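Local coordinates for protein serpin (Taeniopygia guttata, PDB 5HGC) that binds the steroid cortisol and, as a member of the serpin family, may act as an inhibitor of serine proteases, at residues 177-182 / 225-230; 233-238 / 357-362; 100-105 / 126-131; 165-170 / 312-317. All coordinates share one frame; numbering follows the deposited sequence.

Contact 1. Residues 177-182 / 225-230. Unlike the reference sequence in segment 177-182: Ser178 (reference Asn). With HCY ((11alpha,14beta)-11,17,21-trihydroxypregn-4-ene-3,20-dione), chain B.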
# COMPACT_ATOMS: atom_id res chain seq x y z
N GLY A 177 -0.88 12.54 -4.42
CA GLY A 177 -2.24 12.93 -4.64
C GLY A 177 -2.32 14.42 -4.89
O GLY A 177 -1.47 15.19 -4.42
N SER A 178 -3.35 14.83 -5.60
CA SER A 178 -3.73 16.22 -5.53
C SER A 178 -4.84 16.47 -4.46
O SER A 178 -5.91 15.82 -4.49
CB SER A 178 -4.17 16.70 -6.91
OG SER A 178 -4.35 18.09 -6.89
N TRP A 179 -4.58 17.40 -3.55
CA TRP A 179 -5.50 17.68 -2.45
C TRP A 179 -6.81 18.33 -2.90
O TRP A 179 -6.77 19.33 -3.62
CB TRP A 179 -4.84 18.60 -1.42
CG TRP A 179 -3.80 17.93 -0.60
CD1 TRP A 179 -2.50 18.37 -0.42
CD2 TRP A 179 -3.94 16.72 0.17
NE1 TRP A 179 -1.84 17.47 0.39
CE2 TRP A 179 -2.69 16.46 0.77
CE3 TRP A 179 -4.99 15.81 0.38
CZ2 TRP A 179 -2.46 15.33 1.61
CZ3 TRP A 179 -4.76 14.68 1.23
CH2 TRP A 179 -3.50 14.45 1.81
N GLU A 180 -7.96 17.82 -2.44
CA GLU A 180 -9.24 18.52 -2.74
C GLU A 180 -9.22 19.96 -2.18
O GLU A 180 -9.64 20.87 -2.88
CB GLU A 180 -10.45 17.75 -2.26
CG GLU A 180 -11.78 18.35 -2.67
CD GLU A 180 -12.95 17.73 -1.92
OE1 GLU A 180 -13.21 18.12 -0.74
OE2 GLU A 180 -13.58 16.82 -2.53
N LYS A 181 -8.69 20.12 -0.96
CA LYS A 181 -8.49 21.37 -0.26
C LYS A 181 -7.00 21.59 -0.12
O LYS A 181 -6.34 21.02 0.75
CB LYS A 181 -9.18 21.30 1.10
CG LYS A 181 -10.69 21.52 1.04
CD LYS A 181 -11.38 20.80 2.20
CE LYS A 181 -12.67 21.47 2.63
NZ LYS A 181 -12.38 22.79 3.29
N PRO A 182 -6.42 22.39 -1.01
CA PRO A 182 -4.95 22.63 -0.93
C PRO A 182 -4.51 23.37 0.34
O PRO A 182 -5.28 24.17 0.88
CB PRO A 182 -4.67 23.54 -2.10
CG PRO A 182 -6.01 24.10 -2.48
CD PRO A 182 -7.03 23.04 -2.17
N VAL A 225 -8.14 12.71 11.36
CA VAL A 225 -8.51 13.72 10.41
C VAL A 225 -8.50 13.09 9.02
O VAL A 225 -7.54 12.38 8.65
CB VAL A 225 -7.57 14.94 10.48
CG1 VAL A 225 -7.89 15.95 9.40
CG2 VAL A 225 -7.70 15.64 11.84
N ARG A 226 -9.57 13.33 8.26
CA ARG A 226 -9.66 12.77 6.93
C ARG A 226 -9.72 13.87 5.85
O ARG A 226 -10.57 14.75 5.91
CB ARG A 226 -10.87 11.85 6.84
CG ARG A 226 -11.02 11.23 5.46
CD ARG A 226 -11.97 12.08 4.64
NE ARG A 226 -13.34 11.65 4.93
CZ ARG A 226 -13.83 10.47 4.58
NH1 ARG A 226 -13.08 9.59 3.89
NH2 ARG A 226 -15.06 10.15 4.93
N LEU A 227 -8.84 13.77 4.86
CA LEU A 227 -8.67 14.76 3.81
C LEU A 227 -8.90 14.07 2.50
O LEU A 227 -8.35 12.99 2.30
CB LEU A 227 -7.24 15.34 3.82
CG LEU A 227 -6.82 16.20 5.03
CD1 LEU A 227 -5.51 16.94 4.77
CD2 LEU A 227 -7.96 17.17 5.33
N HIS A 228 -9.73 14.64 1.63
CA HIS A 228 -9.93 14.04 0.32
C HIS A 228 -8.86 14.48 -0.63
O HIS A 228 -8.39 15.64 -0.61
CB HIS A 228 -11.28 14.39 -0.28
CG HIS A 228 -12.43 13.78 0.45
ND1 HIS A 228 -12.47 12.43 0.77
CD2 HIS A 228 -13.57 14.31 0.92
CE1 HIS A 228 -13.59 12.17 1.42
NE2 HIS A 228 -14.28 13.30 1.51
N TYR A 229 -8.49 13.53 -1.47
CA TYR A 229 -7.84 13.87 -2.74
C TYR A 229 -8.88 14.21 -3.83
O TYR A 229 -10.05 13.74 -3.80
CB TYR A 229 -6.98 12.71 -3.17
CG TYR A 229 -5.71 12.49 -2.35
CD1 TYR A 229 -4.67 13.44 -2.37
CD2 TYR A 229 -5.54 11.32 -1.58
CE1 TYR A 229 -3.49 13.21 -1.65
CE2 TYR A 229 -4.39 11.09 -0.84
CZ TYR A 229 -3.36 12.02 -0.91
OH TYR A 229 -2.20 11.78 -0.21
N ASN A 230 -8.45 15.02 -4.80
CA ASN A 230 -9.17 15.12 -6.08
C ASN A 230 -9.26 13.74 -6.66
O ASN A 230 -8.28 12.98 -6.60
CB ASN A 230 -8.43 16.02 -7.07
CG ASN A 230 -8.61 17.47 -6.74
OD1 ASN A 230 -7.68 18.28 -6.92
ND2 ASN A 230 -9.81 17.84 -6.21
C1 HCY B . -15.75 -0.91 5.70
C2 HCY B . -15.83 -2.37 6.14
C3 HCY B . -14.97 -3.27 5.27
C4 HCY B . -13.94 -2.70 4.37
C5 HCY B . -13.53 -1.44 4.56
C6 HCY B . -12.19 -1.02 3.99
C7 HCY B . -12.34 0.34 3.25
C8 HCY B . -13.17 1.41 3.96
C9 HCY B . -14.52 0.81 4.42
C10 HCY B . -14.35 -0.42 5.34
C12 HCY B . -15.68 3.15 4.02
C11 HCY B . -15.58 1.87 4.88
C13 HCY B . -14.27 3.71 3.65
C14 HCY B . -13.45 2.57 3.04
C15 HCY B . -12.34 3.25 2.27
C16 HCY B . -12.95 4.55 1.76
C17 HCY B . -14.30 4.73 2.49
C18 HCY B . -13.53 4.37 4.85
C19 HCY B . -13.56 -0.16 6.64
C20 HCY B . -14.58 6.17 2.88
C21 HCY B . -15.99 6.72 2.88
O1 HCY B . -15.10 -4.47 5.37
O2 HCY B . -15.14 2.23 6.20
O3 HCY B . -15.38 4.44 1.57
O4 HCY B . -13.66 6.92 3.21
O5 HCY B . -16.02 7.56 4.03
O HOH W 1 -0.21 12.89 -1.78
O HOH W 2 -5.56 13.24 -6.84
O HOH W 3 -12.78 14.49 -3.89
O HOH W 4 -8.36 17.94 0.95
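Trp179 lays the six-membered ring of its indole over the phenol ring of Tyr229 in an offset stack, with centroids 4.3 Å apart and planes only 7° from parallel. The two side chains run alongside each other in the same direction, each with CG anti to its own carbonyl carbon, which brings Trp179 CZ3 over the rim of the tyrosine at CE1. Leu227 takes the opposite face of the indole with CD1, and its CB also meets Trp179 CZ3 at 3.6 Å; His228 O lies at the indole edge, in plane. Gly177 CA approaches Tyr229 CE1 to 3.3 Å, so close that a CB on that residue would collide with the ring. The backbones meet in a single bridge. Asn230 N donates to Ser178 O at 2.7 Å, nearly along the C=O axis, whereas Glu180 N reaches His228 O at 2.9 Å from above the carbonyl plane. A water bound to Lys181 N also donates to His228 O, giving this carbonyl two donors. The segment 177-182 leaves the end of strand 167-176, placing Trp179 in what serpin nomenclature calls the breach. Farther back on strand 222-228, Arg226 bends at chi2 and chi3 to present its guanidinium to the steroid: NH1 holds HCY O4 at 2.8 Å and NH2 holds HCY O5 at 2.9 Å. Its NE pairs with Asp213, and NH1 also bonds Thr234 OG1. This network probably keeps Arg226 charged and would polarise the steroid's C20 carbonyl.

Contact 2. Residues 233-238 / 357-362. With HCY ((11alpha,14beta)-11,17,21-trihydroxypregn-4-ene-3,20-dione), chain B.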
# COMPACT_ATOMS: atom_id res chain seq x y z
N ALA A 233 -9.56 9.03 -4.25
CA ALA A 233 -8.69 8.65 -3.12
C ALA A 233 -8.98 9.53 -1.94
O ALA A 233 -9.38 10.65 -2.11
CB ALA A 233 -7.18 8.72 -3.45
N THR A 234 -8.77 9.03 -0.74
CA THR A 234 -8.93 9.80 0.48
C THR A 234 -7.84 9.41 1.49
O THR A 234 -7.38 8.26 1.48
CB THR A 234 -10.37 9.56 1.03
OG1 THR A 234 -10.66 10.54 2.03
CG2 THR A 234 -10.57 8.11 1.57
N ALA A 235 -7.42 10.34 2.33
CA ALA A 235 -6.39 10.05 3.34
C ALA A 235 -6.91 10.19 4.78
O ALA A 235 -7.45 11.24 5.12
CB ALA A 235 -5.18 10.90 3.11
N PHE A 236 -6.80 9.14 5.59
CA PHE A 236 -7.05 9.20 7.08
C PHE A 236 -5.74 9.42 7.80
O PHE A 236 -4.81 8.64 7.61
CB PHE A 236 -7.63 7.89 7.62
CG PHE A 236 -9.08 7.66 7.26
CD1 PHE A 236 -9.49 7.60 5.88
CD2 PHE A 236 -10.04 7.45 8.27
CE1 PHE A 236 -10.84 7.36 5.53
CE2 PHE A 236 -11.38 7.22 7.92
CZ PHE A 236 -11.78 7.16 6.56
N LEU A 237 -5.65 10.50 8.59
CA LEU A 237 -4.41 10.87 9.26
C LEU A 237 -4.71 10.64 10.71
O LEU A 237 -5.64 11.26 11.26
CB LEU A 237 -4.09 12.32 8.98
CG LEU A 237 -4.40 12.77 7.55
CD1 LEU A 237 -4.29 14.30 7.42
CD2 LEU A 237 -3.47 12.06 6.57
N VAL A 238 -3.95 9.74 11.33
CA VAL A 238 -4.27 9.23 12.67
C VAL A 238 -3.14 9.59 13.60
O VAL A 238 -2.00 9.14 13.42
CB VAL A 238 -4.46 7.72 12.67
CG1 VAL A 238 -4.88 7.22 14.07
CG2 VAL A 238 -5.46 7.33 11.62
N MET A 357 -0.72 7.32 8.35
CA MET A 357 -1.41 7.82 7.17
C MET A 357 -1.99 6.63 6.34
O MET A 357 -1.24 5.71 5.89
CB MET A 357 -0.51 8.70 6.35
CG MET A 357 -1.24 9.22 5.14
SD MET A 357 -0.20 10.48 4.41
CE MET A 357 -1.25 11.34 3.23
N LEU A 358 -3.32 6.59 6.20
CA LEU A 358 -3.96 5.47 5.51
C LEU A 358 -4.69 6.02 4.29
O LEU A 358 -5.55 6.92 4.41
CB LEU A 358 -4.92 4.70 6.42
CG LEU A 358 -4.46 4.50 7.87
CD1 LEU A 358 -5.59 3.90 8.68
CD2 LEU A 358 -3.21 3.63 7.95
N ILE A 359 -4.33 5.52 3.11
CA ILE A 359 -4.89 6.09 1.89
C ILE A 359 -5.76 5.06 1.28
O ILE A 359 -5.32 3.93 1.09
CB ILE A 359 -3.80 6.55 0.94
CG1 ILE A 359 -2.90 7.58 1.67
CG2 ILE A 359 -4.42 7.08 -0.33
CD1 ILE A 359 -1.59 7.97 0.99
N PHE A 360 -7.00 5.44 1.00
CA PHE A 360 -7.99 4.52 0.41
C PHE A 360 -8.56 5.06 -0.92
O PHE A 360 -8.53 6.32 -1.20
CB PHE A 360 -9.19 4.29 1.33
CG PHE A 360 -8.84 3.85 2.73
CD1 PHE A 360 -8.60 4.81 3.75
CD2 PHE A 360 -8.76 2.48 3.05
CE1 PHE A 360 -8.28 4.42 5.04
CE2 PHE A 360 -8.44 2.10 4.34
CZ PHE A 360 -8.21 3.07 5.34
N ASP A 361 -9.10 4.14 -1.73
CA ASP A 361 -9.97 4.54 -2.83
C ASP A 361 -11.47 4.43 -2.45
O ASP A 361 -11.91 3.34 -2.09
CB ASP A 361 -9.64 3.75 -4.10
CG ASP A 361 -10.57 4.11 -5.27
OD1 ASP A 361 -11.01 5.30 -5.36
OD2 ASP A 361 -10.87 3.18 -6.09
N ARG A 362 -12.22 5.55 -2.55
CA ARG A 362 -13.67 5.58 -2.27
C ARG A 362 -14.55 4.87 -3.31
O ARG A 362 -15.60 4.37 -2.94
CB ARG A 362 -14.21 6.99 -2.03
CG ARG A 362 -13.72 7.69 -0.78
CD ARG A 362 -14.08 9.17 -0.89
NE ARG A 362 -13.08 9.88 -1.68
CZ ARG A 362 -13.17 11.16 -2.07
NH1 ARG A 362 -14.27 11.86 -1.75
NH2 ARG A 362 -12.16 11.73 -2.79
C1 HCY B . -15.75 -0.91 5.70
C2 HCY B . -15.83 -2.37 6.14
C3 HCY B . -14.97 -3.27 5.27
C4 HCY B . -13.94 -2.70 4.37
C5 HCY B . -13.53 -1.44 4.56
C6 HCY B . -12.19 -1.02 3.99
C7 HCY B . -12.34 0.34 3.25
C8 HCY B . -13.17 1.41 3.96
C9 HCY B . -14.52 0.81 4.42
C10 HCY B . -14.35 -0.42 5.34
C12 HCY B . -15.68 3.15 4.02
C11 HCY B . -15.58 1.87 4.88
C13 HCY B . -14.27 3.71 3.65
C14 HCY B . -13.45 2.57 3.04
C15 HCY B . -12.34 3.25 2.27
C16 HCY B . -12.95 4.55 1.76
C17 HCY B . -14.30 4.73 2.49
C18 HCY B . -13.53 4.37 4.85
C19 HCY B . -13.56 -0.16 6.64
C20 HCY B . -14.58 6.17 2.88
C21 HCY B . -15.99 6.72 2.88
O1 HCY B . -15.10 -4.47 5.37
O2 HCY B . -15.14 2.23 6.20
O3 HCY B . -15.38 4.44 1.57
O4 HCY B . -13.66 6.92 3.21
O5 HCY B . -16.02 7.56 4.03
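Strands 233-238 and 357-361 run antiparallel, 4.6 Å apart at closest approach with directions 155° apart, and Thr234–Phe360 and Phe236–Leu358 form hydrogen-bonded pairs. Both pairs close with two N-H...O bonds; that from Phe360 N to Thr234 O, 2.9 Å, runs nearly along the C=O axis. On the face carrying Thr234, Phe236, Leu358 and Phe360, the two phenylalanines cross at about a right angle. Phe360 turns its edge to the face of Phe236 in an offset T-shaped pair, planes 80° apart, with Phe360 CE1 3.5 Å from Phe236 CD1. Both belong to the cortisol pocket on the serpin's sheet B, which helix 254-263 flanks: Phe360 CB touches HCY C15 at 3.4 Å, and HCY O4 lies in plane at the edge of Phe236, 3.7 Å from CE1. Thr234 CG2 also lies near that oxygen, in the crowded position between its backbone N and carbonyl carbon, while its OG1 is engaged by His228 ND1. On the opposite face the contacts between Ala235, Leu237 and Met357 are apolar: Met357, fully extended, brings CE to Ala235 CB at 4.0 Å and lies alongside Leu237. Arg362, bent at chi3, folds back so that NH2 bonds Ala233 O at 3.1 Å from above the carbonyl plane, and NE bonds Ser232 O. An alanine at Arg362 would remove both bonds and the CG that packs against Thr234 CG2, and would probably loosen this end of the strand pair beside the steroid's side chain.

Contact 3. Residues 100-105 / 126-131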
# COMPACT_ATOMS: atom_id res chain seq x y z
N MET A 100 2.21 -1.57 -10.31
CA MET A 100 2.82 -2.53 -11.24
C MET A 100 3.40 -3.75 -10.56
O MET A 100 3.99 -3.65 -9.48
CB MET A 100 3.86 -1.82 -12.09
CG MET A 100 3.25 -0.78 -13.02
SD MET A 100 4.20 0.70 -13.53
CE MET A 100 4.63 1.57 -12.00
N ASN A 101 3.18 -4.89 -11.23
CA ASN A 101 3.65 -6.23 -10.88
C ASN A 101 4.58 -6.70 -11.98
O ASN A 101 4.26 -6.52 -13.15
CB ASN A 101 2.48 -7.19 -10.95
CG ASN A 101 1.53 -7.01 -9.82
OD1 ASN A 101 1.96 -6.63 -8.70
ND2 ASN A 101 0.24 -7.23 -10.09
N ALA A 102 5.73 -7.26 -11.62
CA ALA A 102 6.63 -7.88 -12.59
C ALA A 102 7.25 -9.11 -11.97
O ALA A 102 7.38 -9.19 -10.74
CB ALA A 102 7.69 -6.92 -13.10
N ILE A 103 7.52 -10.10 -12.84
CA ILE A 103 8.33 -11.26 -12.49
C ILE A 103 9.60 -11.36 -13.31
O ILE A 103 9.60 -11.05 -14.49
CB ILE A 103 7.57 -12.59 -12.47
CG1 ILE A 103 6.97 -12.94 -13.82
CG2 ILE A 103 6.51 -12.53 -11.41
CD1 ILE A 103 6.44 -14.37 -13.96
N PHE A 104 10.68 -11.71 -12.63
CA PHE A 104 11.97 -11.94 -13.26
C PHE A 104 12.32 -13.41 -13.01
O PHE A 104 12.49 -13.82 -11.84
CB PHE A 104 12.99 -10.96 -12.70
CG PHE A 104 12.62 -9.54 -12.97
CD1 PHE A 104 11.78 -8.81 -12.05
CD2 PHE A 104 13.08 -8.89 -14.15
CE1 PHE A 104 11.43 -7.46 -12.33
CE2 PHE A 104 12.75 -7.54 -14.42
CZ PHE A 104 11.92 -6.84 -13.51
N VAL A 105 12.28 -14.21 -14.08
CA VAL A 105 12.37 -15.68 -13.93
C VAL A 105 13.70 -16.10 -14.56
O VAL A 105 14.10 -15.56 -15.63
CB VAL A 105 11.19 -16.45 -14.60
CG1 VAL A 105 11.25 -17.98 -14.34
CG2 VAL A 105 9.87 -15.95 -14.07
N GLU A 126 4.00 -8.00 -16.46
CA GLU A 126 5.18 -8.07 -17.36
C GLU A 126 6.11 -9.09 -16.78
O GLU A 126 6.46 -8.97 -15.59
CB GLU A 126 5.92 -6.74 -17.48
CG GLU A 126 5.03 -5.69 -18.09
CD GLU A 126 5.70 -4.36 -18.39
OE1 GLU A 126 6.72 -3.99 -17.77
OE2 GLU A 126 5.20 -3.66 -19.28
N ALA A 127 6.52 -10.07 -17.59
CA ALA A 127 7.45 -11.13 -17.15
C ALA A 127 8.74 -11.07 -17.97
O ALA A 127 8.70 -10.81 -19.18
CB ALA A 127 6.80 -12.48 -17.35
N PHE A 128 9.88 -11.28 -17.31
CA PHE A 128 11.24 -11.14 -17.94
C PHE A 128 12.09 -12.37 -17.66
O PHE A 128 12.15 -12.85 -16.51
CB PHE A 128 11.99 -9.92 -17.42
CG PHE A 128 11.28 -8.63 -17.68
CD1 PHE A 128 10.26 -8.17 -16.81
CD2 PHE A 128 11.60 -7.85 -18.80
CE1 PHE A 128 9.57 -6.99 -17.06
CE2 PHE A 128 10.91 -6.65 -19.06
CZ PHE A 128 9.89 -6.22 -18.19
N THR A 129 12.69 -12.90 -18.73
CA THR A 129 13.71 -13.95 -18.64
C THR A 129 14.95 -13.24 -18.13
O THR A 129 15.37 -12.18 -18.67
CB THR A 129 14.07 -14.53 -20.02
OG1 THR A 129 12.89 -14.69 -20.81
CG2 THR A 129 14.63 -15.87 -19.83
N THR A 130 15.52 -13.78 -17.09
CA THR A 130 16.60 -13.06 -16.43
C THR A 130 17.75 -14.02 -16.18
O THR A 130 17.55 -15.12 -15.63
CB THR A 130 16.11 -12.46 -15.10
OG1 THR A 130 15.03 -11.57 -15.37
CG2 THR A 130 17.20 -11.68 -14.39
N ASP A 131 18.94 -13.58 -16.57
CA ASP A 131 20.17 -14.29 -16.27
C ASP A 131 20.73 -13.83 -14.93
O ASP A 131 21.49 -12.85 -14.86
CB ASP A 131 21.19 -14.03 -17.39
CG ASP A 131 22.40 -14.98 -17.34
OD1 ASP A 131 22.52 -15.87 -16.44
OD2 ASP A 131 23.25 -14.82 -18.23
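The densest packing lies on the face bearing Ala102, Phe104 and Phe128, where Phe104 and Phe128 lie side by side and point the same way. Their planes are 14° apart, but the rings are slid so far, with centroids 5.0 Å apart, that they barely overlap; Phe104 CE2 meets Phe128 CD1 at 3.5 Å. Thr130, its OG1 anti to the carbonyl carbon, sets that oxygen in plane at the edge of the Phe104 ring, 3.4 Å from Phe104 CB. The same OG1 makes a weak hydrogen bond to Phe128 O. Across the strands the bonds alternate in the parallel manner: Ile103 and Val105 donate to Glu126 O and Phe128 O, and Phe128 and Thr130 donate back to Ile103 O and Val105 O. The bond from Val105 N to Phe128 O, 2.8 Å, is almost linear at 171°, while Ile103 N to Glu126 O is the longest of the four at 3.2 Å. Strand 100-106, helix 113-123 and strand 126-130 form a beta-alpha-beta unit of the serpin's sheet A, and helix 135-149 packs over the phenylalanine face, where Tyr145 meets the Phe128 ring edge-to-face and bonds Glu126 OE1. The other face is thinner on the side of strand 126-130. There Ile103 holds CG1 in the crowded position between its backbone N and carbonyl carbon (chi1 61°), bringing it to 3.6 Å from Ala127 CB, the one close side-chain touch across the strands on that face. Thr129, beyond it, is exposed to solvent, and Val105 opposite turns to Leu111 instead.

Contact 4. Residues 165-170 / 312-317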
# COMPACT_ATOMS: atom_id res chain seq x y z
N THR A 165 18.88 -17.33 -7.89
CA THR A 165 17.49 -16.87 -7.83
C THR A 165 16.74 -17.60 -8.90
O THR A 165 17.16 -17.67 -10.04
CB THR A 165 17.38 -15.36 -8.04
OG1 THR A 165 18.10 -14.69 -7.00
CG2 THR A 165 15.95 -14.88 -7.98
N VAL A 166 15.64 -18.19 -8.51
CA VAL A 166 14.79 -18.83 -9.49
C VAL A 166 13.83 -17.76 -10.05
O VAL A 166 13.80 -17.53 -11.26
CB VAL A 166 14.12 -20.05 -8.83
CG1 VAL A 166 13.04 -20.64 -9.70
CG2 VAL A 166 15.16 -21.14 -8.55
N MET A 167 13.08 -17.09 -9.16
CA MET A 167 12.10 -16.05 -9.53
C MET A 167 12.05 -14.93 -8.49
O MET A 167 11.97 -15.19 -7.27
CB MET A 167 10.71 -16.66 -9.72
CG MET A 167 9.60 -15.66 -9.81
SD MET A 167 8.05 -16.37 -10.38
CE MET A 167 7.64 -17.46 -9.04
N LEU A 168 12.16 -13.71 -8.98
CA LEU A 168 11.91 -12.50 -8.26
C LEU A 168 10.49 -11.97 -8.60
O LEU A 168 10.18 -11.69 -9.76
CB LEU A 168 12.97 -11.46 -8.67
CG LEU A 168 12.74 -10.05 -8.09
CD1 LEU A 168 12.79 -10.05 -6.56
CD2 LEU A 168 13.70 -9.02 -8.63
N LEU A 169 9.61 -11.87 -7.61
CA LEU A 169 8.31 -11.16 -7.80
C LEU A 169 8.49 -9.75 -7.33
O LEU A 169 8.79 -9.53 -6.17
CB LEU A 169 7.19 -11.84 -7.02
CG LEU A 169 5.78 -11.23 -7.04
CD1 LEU A 169 5.13 -11.16 -8.41
CD2 LEU A 169 4.94 -12.08 -6.10
N ALA A 170 8.37 -8.79 -8.24
CA ALA A 170 8.43 -7.37 -7.88
C ALA A 170 7.01 -6.68 -7.88
O ALA A 170 6.29 -6.76 -8.90
CB ALA A 170 9.36 -6.63 -8.82
N LEU A 312 9.40 -24.70 -9.89
CA LEU A 312 9.55 -23.26 -9.63
C LEU A 312 9.14 -22.94 -8.21
O LEU A 312 8.31 -23.63 -7.63
CB LEU A 312 8.75 -22.43 -10.66
CG LEU A 312 8.63 -20.92 -10.47
CD1 LEU A 312 9.89 -20.13 -10.83
CD2 LEU A 312 7.50 -20.38 -11.29
N LYS A 313 9.72 -21.89 -7.63
CA LYS A 313 9.32 -21.39 -6.32
C LYS A 313 9.68 -19.92 -6.30
O LYS A 313 10.47 -19.45 -7.14
CB LYS A 313 10.06 -22.13 -5.19
CG LYS A 313 11.54 -21.72 -5.09
CD LYS A 313 12.25 -22.50 -4.00
CE LYS A 313 13.76 -22.30 -4.14
NZ LYS A 313 14.52 -23.45 -3.56
N VAL A 314 9.13 -19.18 -5.35
CA VAL A 314 9.40 -17.75 -5.33
C VAL A 314 10.63 -17.59 -4.50
O VAL A 314 10.59 -17.91 -3.33
CB VAL A 314 8.19 -16.95 -4.79
CG1 VAL A 314 8.46 -15.45 -4.77
CG2 VAL A 314 6.97 -17.26 -5.64
N SER A 315 11.71 -17.11 -5.10
CA SER A 315 12.97 -16.93 -4.36
C SER A 315 12.91 -15.68 -3.48
O SER A 315 13.33 -15.69 -2.35
CB SER A 315 14.19 -16.85 -5.30
OG SER A 315 14.37 -18.04 -6.04
N LYS A 316 12.35 -14.60 -4.01
CA LYS A 316 12.42 -13.29 -3.43
C LYS A 316 11.18 -12.55 -3.97
O LYS A 316 10.86 -12.69 -5.17
CB LYS A 316 13.71 -12.64 -3.89
CG LYS A 316 14.59 -12.14 -2.77
CD LYS A 316 15.39 -10.88 -3.17
CE LYS A 316 16.25 -10.33 -2.02
NZ LYS A 316 16.77 -8.96 -2.21
N VAL A 317 10.44 -11.88 -3.08
CA VAL A 317 9.39 -10.90 -3.44
C VAL A 317 9.75 -9.61 -2.78
O VAL A 317 9.80 -9.53 -1.56
CB VAL A 317 7.96 -11.34 -3.12
CG1 VAL A 317 7.84 -12.07 -1.80
CG2 VAL A 317 6.96 -10.18 -3.23
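Met167 and Leu312 cross at about a right angle, and the methionine's bend at chi3 (66°) turns CE into the angle between Leu312 and Val314. There CE lies 3.7 Å from Leu312 CD2 and 3.5 Å from Val314 CG2, so one methyl touches two residues of the run leading into strand 316-325. The second branch of Leu312, CD1, is met obliquely by Val166 CG1 at 3.4 Å and also touches Met167 CB. A leucine-to-alanine change at Leu312 would remove both methyl branches and is likely to leave Met167 and Val166 without their common apolar partner at this edge. Ser315 aims its side chain at the other segment with OG anti to the carbonyl carbon, and takes the N-H of Val166 on OG at 2.8 Å, 160° at the hydrogen. Met167 O grips Ser315 N at 2.9 Å in the carbonyl plane and, more weakly, Lys316 N. Parallel pairing then sets in, with Leu169 N bonding Lys316 O. Strands 167-176 and 316-325 are the neighbours in the serpin's sheet A between which the reactive-centre loop inserts in inhibitory serpins, so their direct pairing here is consistent with a closed sheet at this level. At the two bridged pairs the side chains run alongside each other: Leu168 CD1 lies against Lys316 CB on one face, and on the other Leu169 CD2 approaches Val317 CG2 at 4.0 Å. Helix 39-52 backs this second face, with Phe46 against both Leu169 and Val317 and Leu49 against Leu169 and Val314.

The four contacts form two groups on opposite sides of the chain's centre. Contacts 3 and 4, centres 9 Å apart, adjoin in sheet A because strands 100-106 and 167-176 are neighbours. Contacts 1 and 2, also 9 Å apart, meet where strand 222-228 pairs with strand 233-240, and both touch the steroid. Between the groups centres lie 31 to 37 Å apart. Strand 167-176 starts in contact 4 and ends just before 177-182, linking the groups along the long molecule. Contact 3 closes first along the chain; contact 4 then encloses contact 1 and crosses contact 2, so distant sequence parts interlock, with cortisol bound beside contacts 1 and 2.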